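Local coordinates for protein putative mannose-6-phosphate isomerase YvyI (Bacillus subtilis, PDB 1QWR) that probably catalyses the interconversion of D-mannose 6-phosphate and D-fructose 6-phosphate as a zinc-dependent type 1 mannose-6-phosphate isomerase, at residues A[87-92]-A[183-188]; A[112-117]-A[189-194]; A[118-123]-A[249-254]; A[269-274]-A[314-319]. One frame throughout, in Å; residues are numbered along the deposited sequence.

Interaction 1. Residues A[87-92]-A[183-188]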
# COMPACT_ATOMS: atom_id res chain seq x y z
N THR A 87 0.23 -4.35 1.91
CA THR A 87 1.17 -3.25 1.73
C THR A 87 2.06 -3.55 0.53
O THR A 87 2.63 -4.64 0.44
CB THR A 87 2.07 -3.09 2.96
OG1 THR A 87 1.26 -2.90 4.13
CG2 THR A 87 3.00 -1.91 2.79
N LYS A 88 2.20 -2.56 -0.34
CA LYS A 88 3.03 -2.71 -1.53
C LYS A 88 3.97 -1.54 -1.74
O LYS A 88 3.73 -0.43 -1.24
CB LYS A 88 2.16 -2.74 -2.79
CG LYS A 88 1.10 -3.83 -2.83
CD LYS A 88 0.27 -3.62 -4.12
CE LYS A 88 -0.94 -4.54 -4.19
NZ LYS A 88 -1.63 -4.30 -5.49
N LEU A 89 5.04 -1.82 -2.49
CA LEU A 89 5.99 -0.81 -2.97
C LEU A 89 5.67 -0.79 -4.47
O LEU A 89 5.63 -1.86 -5.11
CB LEU A 89 7.44 -1.23 -2.75
CG LEU A 89 7.97 -0.91 -1.34
CD1 LEU A 89 9.38 -1.53 -1.20
CD2 LEU A 89 8.03 0.61 -1.12
N LEU A 90 5.42 0.40 -5.03
CA LEU A 90 5.05 0.53 -6.44
C LEU A 90 6.07 1.33 -7.24
O LEU A 90 6.43 2.44 -6.85
CB LEU A 90 3.70 1.23 -6.57
CG LEU A 90 2.53 0.69 -5.75
CD1 LEU A 90 1.32 1.61 -5.91
CD2 LEU A 90 2.20 -0.71 -6.20
N ASP A 91 6.53 0.74 -8.34
CA ASP A 91 7.49 1.39 -9.23
C ASP A 91 6.67 1.85 -10.42
O ASP A 91 6.45 1.08 -11.38
CB ASP A 91 8.54 0.37 -9.69
CG ASP A 91 9.51 0.96 -10.71
OD1 ASP A 91 9.47 2.18 -10.97
OD2 ASP A 91 10.31 0.16 -11.25
N VAL A 92 6.17 3.08 -10.32
CA VAL A 92 5.33 3.64 -11.37
C VAL A 92 6.21 4.37 -12.39
O VAL A 92 6.41 5.58 -12.32
CB VAL A 92 4.28 4.60 -10.78
CG1 VAL A 92 3.22 4.96 -11.85
CG2 VAL A 92 3.57 3.95 -9.58
N LEU A 183 7.54 6.63 -6.92
CA LEU A 183 7.92 5.44 -6.15
C LEU A 183 7.03 5.55 -4.92
O LEU A 183 7.20 6.46 -4.11
CB LEU A 183 9.38 5.53 -5.75
CG LEU A 183 9.85 4.39 -4.86
CD1 LEU A 183 9.76 3.07 -5.61
CD2 LEU A 183 11.29 4.66 -4.45
N VAL A 184 6.11 4.60 -4.76
CA VAL A 184 5.11 4.68 -3.69
C VAL A 184 5.00 3.51 -2.71
O VAL A 184 5.16 2.36 -3.11
CB VAL A 184 3.70 4.84 -4.35
CG1 VAL A 184 2.60 5.04 -3.30
CG2 VAL A 184 3.72 6.00 -5.31
N LEU A 185 4.71 3.83 -1.45
CA LEU A 185 4.43 2.80 -0.44
C LEU A 185 2.90 2.91 -0.31
O LEU A 185 2.36 3.91 0.22
CB LEU A 185 5.13 3.09 0.90
CG LEU A 185 5.08 2.02 2.01
CD1 LEU A 185 3.64 1.80 2.47
CD2 LEU A 185 5.67 0.73 1.52
N GLU A 186 2.20 1.89 -0.80
CA GLU A 186 0.75 1.84 -0.81
C GLU A 186 0.20 0.90 0.26
O GLU A 186 0.52 -0.29 0.28
CB GLU A 186 0.28 1.36 -2.19
CG GLU A 186 -1.22 1.43 -2.45
CD GLU A 186 -1.54 0.90 -3.83
OE1 GLU A 186 -1.26 -0.29 -4.07
OE2 GLU A 186 -2.04 1.68 -4.68
N THR A 187 -0.61 1.43 1.16
CA THR A 187 -1.20 0.59 2.21
C THR A 187 -2.67 0.48 1.84
O THR A 187 -3.32 1.48 1.60
CB THR A 187 -0.98 1.22 3.60
OG1 THR A 187 0.43 1.35 3.85
CG2 THR A 187 -1.58 0.32 4.71
N GLN A 188 -3.19 -0.74 1.75
CA GLN A 188 -4.58 -0.91 1.32
C GLN A 188 -5.26 -2.08 2.04
O GLN A 188 -4.62 -2.81 2.80
CB GLN A 188 -4.57 -1.15 -0.19
CG GLN A 188 -3.94 -2.49 -0.62
CD GLN A 188 -3.00 -2.34 -1.83
OE1 GLN A 188 -1.83 -1.93 -1.70
NE2 GLN A 188 -3.51 -2.66 -3.00
O HOH W 1 1.62 -0.52 5.47
O HOH W 2 -2.32 -1.76 -6.02

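Interaction 2. Residues A[112-117]-A[189-194]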
# COMPACT_ATOMS: atom_id res chain seq x y z
N GLU A 112 -17.32 -12.07 -5.38
CA GLU A 112 -17.32 -13.27 -4.54
C GLU A 112 -16.64 -13.19 -3.17
O GLU A 112 -15.75 -13.99 -2.84
CB GLU A 112 -16.73 -14.41 -5.36
CG GLU A 112 -17.62 -14.74 -6.57
CD GLU A 112 -18.95 -15.34 -6.14
OE1 GLU A 112 -18.96 -16.53 -5.77
OE2 GLU A 112 -20.00 -14.63 -6.16
N GLY A 113 -17.06 -12.21 -2.37
CA GLY A 113 -16.53 -12.07 -1.03
C GLY A 113 -15.21 -11.33 -0.86
O GLY A 113 -14.69 -11.24 0.25
N GLU A 114 -14.67 -10.84 -1.97
CA GLU A 114 -13.42 -10.09 -1.93
C GLU A 114 -13.70 -8.83 -1.10
O GLU A 114 -14.81 -8.31 -1.13
CB GLU A 114 -13.02 -9.68 -3.34
CG GLU A 114 -11.69 -9.00 -3.46
CD GLU A 114 -10.55 -10.00 -3.56
OE1 GLU A 114 -9.39 -9.58 -3.70
OE2 GLU A 114 -10.82 -11.20 -3.49
N LEU A 115 -12.71 -8.36 -0.36
CA LEU A 115 -12.89 -7.13 0.43
C LEU A 115 -12.86 -5.94 -0.51
O LEU A 115 -12.42 -6.05 -1.67
CB LEU A 115 -11.74 -6.97 1.43
CG LEU A 115 -11.60 -7.95 2.60
CD1 LEU A 115 -10.40 -7.55 3.46
CD2 LEU A 115 -12.87 -7.93 3.43
N GLY A 116 -13.33 -4.79 -0.03
CA GLY A 116 -13.27 -3.59 -0.85
C GLY A 116 -11.82 -3.13 -0.82
O GLY A 116 -10.98 -3.78 -0.19
N LYS A 117 -11.49 -2.02 -1.47
CA LYS A 117 -10.09 -1.58 -1.46
C LYS A 117 -9.87 -0.07 -1.21
O LYS A 117 -9.49 0.68 -2.10
CB LYS A 117 -9.39 -2.00 -2.78
CG LYS A 117 -7.85 -2.11 -2.79
CD LYS A 117 -7.48 -2.95 -4.07
CE LYS A 117 -6.02 -3.16 -4.35
NZ LYS A 117 -5.36 -1.93 -4.81
N GLN A 189 -6.57 -2.25 1.84
CA GLN A 189 -7.24 -3.39 2.44
C GLN A 189 -6.72 -4.57 1.62
O GLN A 189 -6.27 -4.38 0.48
CB GLN A 189 -8.75 -3.34 2.24
CG GLN A 189 -9.42 -2.19 2.96
CD GLN A 189 -10.91 -2.26 2.78
OE1 GLN A 189 -11.60 -3.05 3.44
NE2 GLN A 189 -11.42 -1.45 1.88
N ASN A 190 -6.82 -5.77 2.19
CA ASN A 190 -6.39 -7.03 1.56
C ASN A 190 -7.40 -7.40 0.45
O ASN A 190 -8.40 -8.10 0.66
CB ASN A 190 -6.34 -8.10 2.66
CG ASN A 190 -6.01 -9.48 2.12
OD1 ASN A 190 -5.55 -9.64 0.98
ND2 ASN A 190 -6.23 -10.49 2.95
N SER A 191 -7.15 -6.88 -0.74
CA SER A 191 -8.08 -7.04 -1.85
C SER A 191 -7.35 -6.78 -3.15
O SER A 191 -6.32 -6.10 -3.15
CB SER A 191 -9.21 -6.01 -1.68
OG SER A 191 -9.92 -5.74 -2.89
N ASP A 192 -7.88 -7.32 -4.26
CA ASP A 192 -7.29 -7.09 -5.58
C ASP A 192 -8.42 -6.65 -6.50
O ASP A 192 -8.33 -6.80 -7.71
CB ASP A 192 -6.63 -8.39 -6.09
CG ASP A 192 -5.75 -8.17 -7.32
OD1 ASP A 192 -5.12 -7.09 -7.45
OD2 ASP A 192 -5.67 -9.10 -8.15
N ALA A 193 -9.48 -6.10 -5.90
CA ALA A 193 -10.65 -5.64 -6.66
C ALA A 193 -10.42 -4.29 -7.34
O ALA A 193 -10.38 -3.23 -6.69
CB ALA A 193 -11.85 -5.57 -5.74
N THR A 194 -10.28 -4.34 -8.66
CA THR A 194 -10.01 -3.15 -9.45
C THR A 194 -10.85 -3.07 -10.72
O THR A 194 -10.88 -4.03 -11.48
CB THR A 194 -8.54 -3.10 -9.87
OG1 THR A 194 -7.72 -3.06 -8.70
CG2 THR A 194 -8.26 -1.88 -10.74
O HOH W 3 -10.16 -10.14 -0.02

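Interaction 3. Residues A[118-123]-A[249-254]. With ZN (zinc ion), chain E.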
# COMPACT_ATOMS: atom_id res chain seq x y z
N THR A 118 -10.16 0.35 0.01
CA THR A 118 -9.85 1.72 0.41
C THR A 118 -8.32 1.61 0.56
O THR A 118 -7.81 0.55 0.97
CB THR A 118 -10.51 2.05 1.74
OG1 THR A 118 -11.89 2.36 1.49
CG2 THR A 118 -9.84 3.25 2.44
N GLU A 119 -7.58 2.66 0.22
CA GLU A 119 -6.12 2.60 0.28
C GLU A 119 -5.53 3.99 0.47
O GLU A 119 -6.24 4.98 0.54
CB GLU A 119 -5.58 2.00 -1.02
CG GLU A 119 -6.01 2.84 -2.23
CD GLU A 119 -5.55 2.27 -3.55
OE1 GLU A 119 -5.27 1.07 -3.62
OE2 GLU A 119 -5.47 3.05 -4.53
N CYS A 120 -4.21 4.05 0.57
CA CYS A 120 -3.54 5.33 0.72
C CYS A 120 -2.13 5.24 0.15
O CYS A 120 -1.55 4.13 0.00
CB CYS A 120 -3.54 5.78 2.19
SG CYS A 120 -2.51 4.72 3.25
N TRP A 121 -1.59 6.39 -0.21
CA TRP A 121 -0.28 6.45 -0.83
C TRP A 121 0.68 7.38 -0.10
O TRP A 121 0.32 8.51 0.23
CB TRP A 121 -0.36 6.98 -2.26
CG TRP A 121 -1.22 6.21 -3.17
CD1 TRP A 121 -1.32 4.86 -3.25
CD2 TRP A 121 -2.07 6.75 -4.19
NE1 TRP A 121 -2.19 4.51 -4.26
CE2 TRP A 121 -2.66 5.66 -4.85
CE3 TRP A 121 -2.39 8.05 -4.61
CZ2 TRP A 121 -3.56 5.82 -5.91
CZ3 TRP A 121 -3.28 8.22 -5.67
CH2 TRP A 121 -3.86 7.11 -6.30
N TYR A 122 1.88 6.88 0.16
CA TYR A 122 2.92 7.72 0.72
C TYR A 122 3.90 7.81 -0.44
O TYR A 122 4.40 6.79 -0.92
CB TYR A 122 3.64 7.09 1.91
CG TYR A 122 4.85 7.89 2.29
CD1 TYR A 122 4.71 9.13 2.92
CD2 TYR A 122 6.15 7.45 1.96
CE1 TYR A 122 5.83 9.93 3.19
CE2 TYR A 122 7.28 8.25 2.24
CZ TYR A 122 7.10 9.49 2.85
OH TYR A 122 8.19 10.33 3.06
N ILE A 123 4.18 9.03 -0.88
CA ILE A 123 5.10 9.21 -1.99
C ILE A 123 6.55 9.20 -1.48
O ILE A 123 7.01 10.18 -0.87
CB ILE A 123 4.83 10.53 -2.72
CG1 ILE A 123 3.34 10.62 -3.11
CG2 ILE A 123 5.77 10.66 -3.94
CD1 ILE A 123 2.85 9.48 -4.06
N GLU A 249 -11.02 4.24 9.32
CA GLU A 249 -11.82 3.07 9.63
C GLU A 249 -11.11 1.77 9.28
O GLU A 249 -11.34 0.75 9.92
CB GLU A 249 -13.14 3.11 8.87
CG GLU A 249 -13.86 4.45 8.94
CD GLU A 249 -15.09 4.51 8.04
OE1 GLU A 249 -15.60 5.64 7.81
OE2 GLU A 249 -15.55 3.44 7.57
N TYR A 250 -10.26 1.81 8.26
CA TYR A 250 -9.60 0.59 7.81
C TYR A 250 -8.15 0.45 8.23
O TYR A 250 -7.64 -0.67 8.27
CB TYR A 250 -9.68 0.49 6.28
CG TYR A 250 -11.10 0.48 5.77
CD1 TYR A 250 -11.86 -0.68 5.77
CD2 TYR A 250 -11.72 1.67 5.39
CE1 TYR A 250 -13.22 -0.66 5.39
CE2 TYR A 250 -13.05 1.71 5.01
CZ TYR A 250 -13.80 0.55 5.02
OH TYR A 250 -15.13 0.62 4.68
N PHE A 251 -7.49 1.56 8.54
CA PHE A 251 -6.09 1.54 8.95
C PHE A 251 -5.62 2.91 9.41
O PHE A 251 -6.28 3.92 9.17
CB PHE A 251 -5.19 1.09 7.77
CG PHE A 251 -5.48 1.79 6.46
CD1 PHE A 251 -5.11 3.13 6.25
CD2 PHE A 251 -6.14 1.10 5.42
CE1 PHE A 251 -5.40 3.78 5.03
CE2 PHE A 251 -6.44 1.73 4.19
CZ PHE A 251 -6.07 3.07 3.98
N SER A 252 -4.48 2.91 10.09
CA SER A 252 -3.82 4.13 10.58
C SER A 252 -2.41 3.96 10.00
O SER A 252 -1.83 2.85 10.07
CB SER A 252 -3.75 4.16 12.11
OG SER A 252 -5.07 4.30 12.69
N VAL A 253 -1.86 5.03 9.45
CA VAL A 253 -0.54 4.96 8.83
C VAL A 253 0.35 6.07 9.38
O VAL A 253 -0.13 7.19 9.57
CB VAL A 253 -0.65 5.10 7.30
CG1 VAL A 253 0.75 4.90 6.64
CG2 VAL A 253 -1.65 4.03 6.79
N TYR A 254 1.62 5.74 9.59
CA TYR A 254 2.58 6.67 10.19
C TYR A 254 3.96 6.58 9.55
O TYR A 254 4.29 5.60 8.90
CB TYR A 254 2.82 6.32 11.65
CG TYR A 254 1.59 6.06 12.46
CD1 TYR A 254 1.16 6.99 13.41
CD2 TYR A 254 0.86 4.88 12.29
CE1 TYR A 254 0.05 6.75 14.18
CE2 TYR A 254 -0.27 4.64 13.06
CZ TYR A 254 -0.67 5.58 14.01
OH TYR A 254 -1.76 5.33 14.82
ZN ZN E . -5.35 1.98 -6.79
O HOH W 4 -4.50 -0.22 -5.69

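Interaction 4. Residues A[269-274]-A[314-319]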
# COMPACT_ATOMS: atom_id res chain seq x y z
N SER A 269 -2.54 -4.10 18.26
CA SER A 269 -2.74 -5.53 18.06
C SER A 269 -1.54 -6.14 17.34
O SER A 269 -1.18 -7.29 17.56
CB SER A 269 -4.02 -5.77 17.26
OG SER A 269 -5.13 -5.43 18.08
N PHE A 270 -0.95 -5.36 16.44
CA PHE A 270 0.27 -5.72 15.72
C PHE A 270 0.64 -4.52 14.86
O PHE A 270 -0.21 -3.68 14.56
CB PHE A 270 0.08 -6.96 14.84
CG PHE A 270 -1.01 -6.83 13.81
CD1 PHE A 270 -0.73 -6.37 12.52
CD2 PHE A 270 -2.32 -7.18 14.14
CE1 PHE A 270 -1.74 -6.27 11.56
CE2 PHE A 270 -3.34 -7.08 13.19
CZ PHE A 270 -3.05 -6.63 11.90
N LEU A 271 1.92 -4.40 14.49
CA LEU A 271 2.35 -3.28 13.65
C LEU A 271 2.96 -3.82 12.37
O LEU A 271 3.76 -4.75 12.42
CB LEU A 271 3.42 -2.44 14.37
CG LEU A 271 2.99 -1.68 15.62
CD1 LEU A 271 4.18 -0.85 16.12
CD2 LEU A 271 1.79 -0.77 15.31
N ILE A 272 2.56 -3.24 11.25
CA ILE A 272 3.07 -3.59 9.93
C ILE A 272 4.15 -2.54 9.64
O ILE A 272 3.84 -1.34 9.64
CB ILE A 272 1.98 -3.48 8.86
CG1 ILE A 272 0.91 -4.53 9.11
CG2 ILE A 272 2.62 -3.58 7.45
CD1 ILE A 272 -0.37 -4.35 8.26
N CYS A 273 5.38 -2.99 9.35
CA CYS A 273 6.51 -2.08 9.16
C CYS A 273 7.30 -2.30 7.87
O CYS A 273 7.61 -3.45 7.52
CB CYS A 273 7.50 -2.23 10.33
SG CYS A 273 6.72 -2.14 11.98
N SER A 274 7.63 -1.19 7.19
CA SER A 274 8.41 -1.19 5.94
C SER A 274 9.57 -0.19 6.09
O SER A 274 9.35 1.00 6.39
CB SER A 274 7.55 -0.76 4.72
OG SER A 274 6.48 -1.66 4.49
N LEU A 314 10.87 4.47 8.42
CA LEU A 314 9.92 3.37 8.21
C LEU A 314 8.52 3.92 8.03
O LEU A 314 8.20 4.97 8.55
CB LEU A 314 9.88 2.42 9.41
CG LEU A 314 11.13 1.61 9.74
CD1 LEU A 314 12.11 2.45 10.55
CD2 LEU A 314 10.69 0.38 10.55
N ILE A 315 7.69 3.21 7.28
CA ILE A 315 6.27 3.57 7.14
C ILE A 315 5.64 2.40 7.89
O ILE A 315 5.96 1.21 7.62
CB ILE A 315 5.78 3.56 5.68
CG1 ILE A 315 6.42 4.72 4.91
CG2 ILE A 315 4.24 3.71 5.67
CD1 ILE A 315 6.15 6.11 5.53
N VAL A 316 4.79 2.72 8.84
CA VAL A 316 4.17 1.71 9.69
C VAL A 316 2.66 1.88 9.69
O VAL A 316 2.13 3.01 9.58
CB VAL A 316 4.71 1.86 11.15
CG1 VAL A 316 4.07 0.83 12.06
CG2 VAL A 316 6.24 1.74 11.16
N SER A 317 1.95 0.75 9.80
CA SER A 317 0.49 0.78 9.83
C SER A 317 -0.08 -0.28 10.80
O SER A 317 0.61 -1.20 11.24
CB SER A 317 -0.09 0.56 8.43
OG SER A 317 0.18 -0.77 7.93
N HIS A 318 -1.34 -0.08 11.16
CA HIS A 318 -2.03 -1.03 12.03
C HIS A 318 -3.51 -0.81 11.82
O HIS A 318 -3.91 0.17 11.16
CB HIS A 318 -1.61 -0.85 13.51
CG HIS A 318 -2.03 0.45 14.12
ND1 HIS A 318 -3.33 0.70 14.51
CD2 HIS A 318 -1.32 1.55 14.47
CE1 HIS A 318 -3.40 1.90 15.07
NE2 HIS A 318 -2.19 2.43 15.06
N ILE A 319 -4.34 -1.70 12.34
CA ILE A 319 -5.77 -1.52 12.12
C ILE A 319 -6.39 -0.59 13.14
O ILE A 319 -5.79 -0.39 14.22
CB ILE A 319 -6.52 -2.87 12.09
CG1 ILE A 319 -6.12 -3.73 13.29
CG2 ILE A 319 -6.19 -3.59 10.80
CD1 ILE A 319 -6.60 -5.17 13.17
OXT ILE A 319 -7.48 -0.05 12.82
O HOH W 5 -2.96 -3.68 13.99
O HOH W 6 4.42 -0.48 5.94

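Interaction 1. Residues A[87-92]-A[183-188]
K88 N donates to E186 O at 2.9 Å, and E186 N returns a bond to K88 O at 2.8 Å. Both run in the carbonyl planes and are close to straight. L90 and V184 form the next hydrogen-bonded pair, with L90 N 2.8 Å from V184 O. On the face shared with K88, the E186 side chain lies alongside the lysine, both pointing the same way. K88 NZ stays 4.3 Å from E186 OE1, and water 2 bridges them, accepting from the lysine and donating to the glutamate. L90 CD1 comes obliquely against the E186 carboxylate, 3.6 Å from OE2. These are antiparallel neighbours in the cupin core, strands 85-92 and 182-189. On the opposite face of the sheet, L89 CD2 meets L185 CD2 at 3.5 Å, with helix 24-29 packed on L89. There T87 OG1 and T187 OG1 share water 1. Further out, K88 NZ forms a salt bridge with E40, and E186 OE2 accepts from W121 NE1, which fixes a carboxylate about 4 Å from the zinc at nearest atoms. A methionine at K88 would lose the ammonium group and would probably disturb the water bridge and the E40 pairing.

Interaction 2. Residues A[112-117]-A[189-194]
Two irregular loops meet here at the rim of the zinc site. The 189-194 loop contains an ST turn at S191, whose OG accepts from A193 N. The same hydroxyl donates to L115 O, 2.8 Å from S191 OG. It approaches from above the carbonyl plane, about 45° out of it, and not on a lone pair. Its torsion sets this up: OG stands anti to the backbone N (chi1 160°), which turns it to the 112-117 loop. E114 reaches over from that loop with a chain bent at chi2. E114 OE1 takes the backbone N-H of D192 on its anti lone pair, 2.8 Å from D192 N. H47 NE2 is a second hydrogen-bond partner of that oxygen.

In the cupin fold these loops follow helix 104-110 and strand 182-189, and they flank the metal. A193 O accepts from ND1 of the zinc ligand H101, so the 189-194 loop is second shell to the metal. K117 runs extended past S191, its CE 3.2 Å from S191 O, and bends at chi4. Its side chain ends about 4 Å from the zinc at nearest atoms, where NZ makes a long, weak ion pair with E119.

L115 lies on the other flank. L115 CD1 comes to 3.5 Å from the carbonyl O of N190, the residue at the centre of an inverse gamma turn. Water 3 joins these two residues, accepting from L115 N and donating to N190 O. N190 ND2 bonds F83 O, and D192 forms a salt bridge with K49.

Interaction 3. Residues A[118-123]-A[249-254]
F251 has the largest share of this contact, followed by T118 and C120 on the facing segment. At chi1 47°, F251 CG is wedged between its own backbone N and carbonyl carbon, which swings the ring toward residues 118-120. F251 CZ touches the backbone of E119, 3.7 Å from E119 C. T118 O lies in the ring plane at the edge, 3.7 Å from F251 CE2. C120 SG comes obliquely to the ring, 3.5 Å from F251 CE1. C120 SG is 4.5 Å from the F251 ring centroid, a cysteine sulfur-aromatic contact. C120 SG also meets V253 CG2, at 3.7 Å.

The contact joins the start of strand 119-126, and the residue before it, to the turn and first residues of strand 252-259 in the C-terminal cupin domain. No hydrogen bond crosses it. T118 adds a second patch. Its CB and CG2 lie against the Y250 ring, with T118 CG2 3.8 Å from Y250 CD2, and the two side chains cross at about a right angle. T118 OG1 is taken up by a bond from S172 N.

E119 turns to the opposite side of its strand from these residues. Its extended chain brings E119 OE2 to 2.5 Å from the zinc, with water 4 at 2.6 Å from the same zinc, and H101 and H176 complete the observed ligands. The backbone that carries this metal ligand is thus packed on its rear by the aromatic ring. An alanine at F251 would lose the ring and would probably loosen the packing behind E119 and around C120 SG.

Interaction 4. Residues A[269-274]-A[314-319]
C273 and V316 form a non-hydrogen-bonded pair at the apolar centre, with C273 SG touching both V316 methyls at 4.0 Å from CG1 and CG2 alike. L314 CD2 approaches C273 CB at 4.1 Å, and V316 CG1 reaches L271 CB on the other flank. The L271 and H318 side chains lie side by side, pointing the same way, with L271 CD2 3.8 Å from H318 CB. On the face opposite C273, I272 CB packs on the S317 hydroxyl, 3.4 Å from S317 OG.

Strands 271-276 and 312-318 are antiparallel neighbours of the C-terminal cupin domain. I272 pairs with S317 by two backbone bonds, and S274 with I315 by two more. The bond from I272 N to S317 O is nearly straight at 174°. S274 N lies nearly on the C=O axis of I315, to which it donates, and water 6 also donates to that carbonyl oxygen while bonding S274 OG. S274 OG has H296 as its protein partner.

Toward the C terminus, I319 CD1 meets the F270 ring at 3.8 Å from F270 CE2, the side chains crossing at about a right angle. Water 5 sits 3.4 Å above that ring, over its centre. It donates to F270 O and accepts from I319 N. H318 ND1 donates in its ring plane to I319 O of the terminal carboxylate, at 2.7 Å, approaching from above the carboxylate plane. H318 NE2 bonds Y254 OH.

The chain opens interaction 1 at strand 85-92. Residues 112-117 and 118-123, the first halves of interactions 2 and 3, come within its loop. Strand 182-189 then closes interaction 1 across 90 residues, and the next residues, 189-194, close interaction 2. Residues 249-254 close interaction 3 last. Interactions 1, 2 and 3 all cross one another; none nests within another. Interaction 4 follows in series after all three, closing a 39-residue, helix-free loop at the C terminus. Interaction 1 pairs strands 85-92 and 182-189, interaction 2 ties the loops beside the zinc site, interaction 4 pairs strands of the C-terminal cupin domain, and interaction 3 links strand 119-126 to that domain.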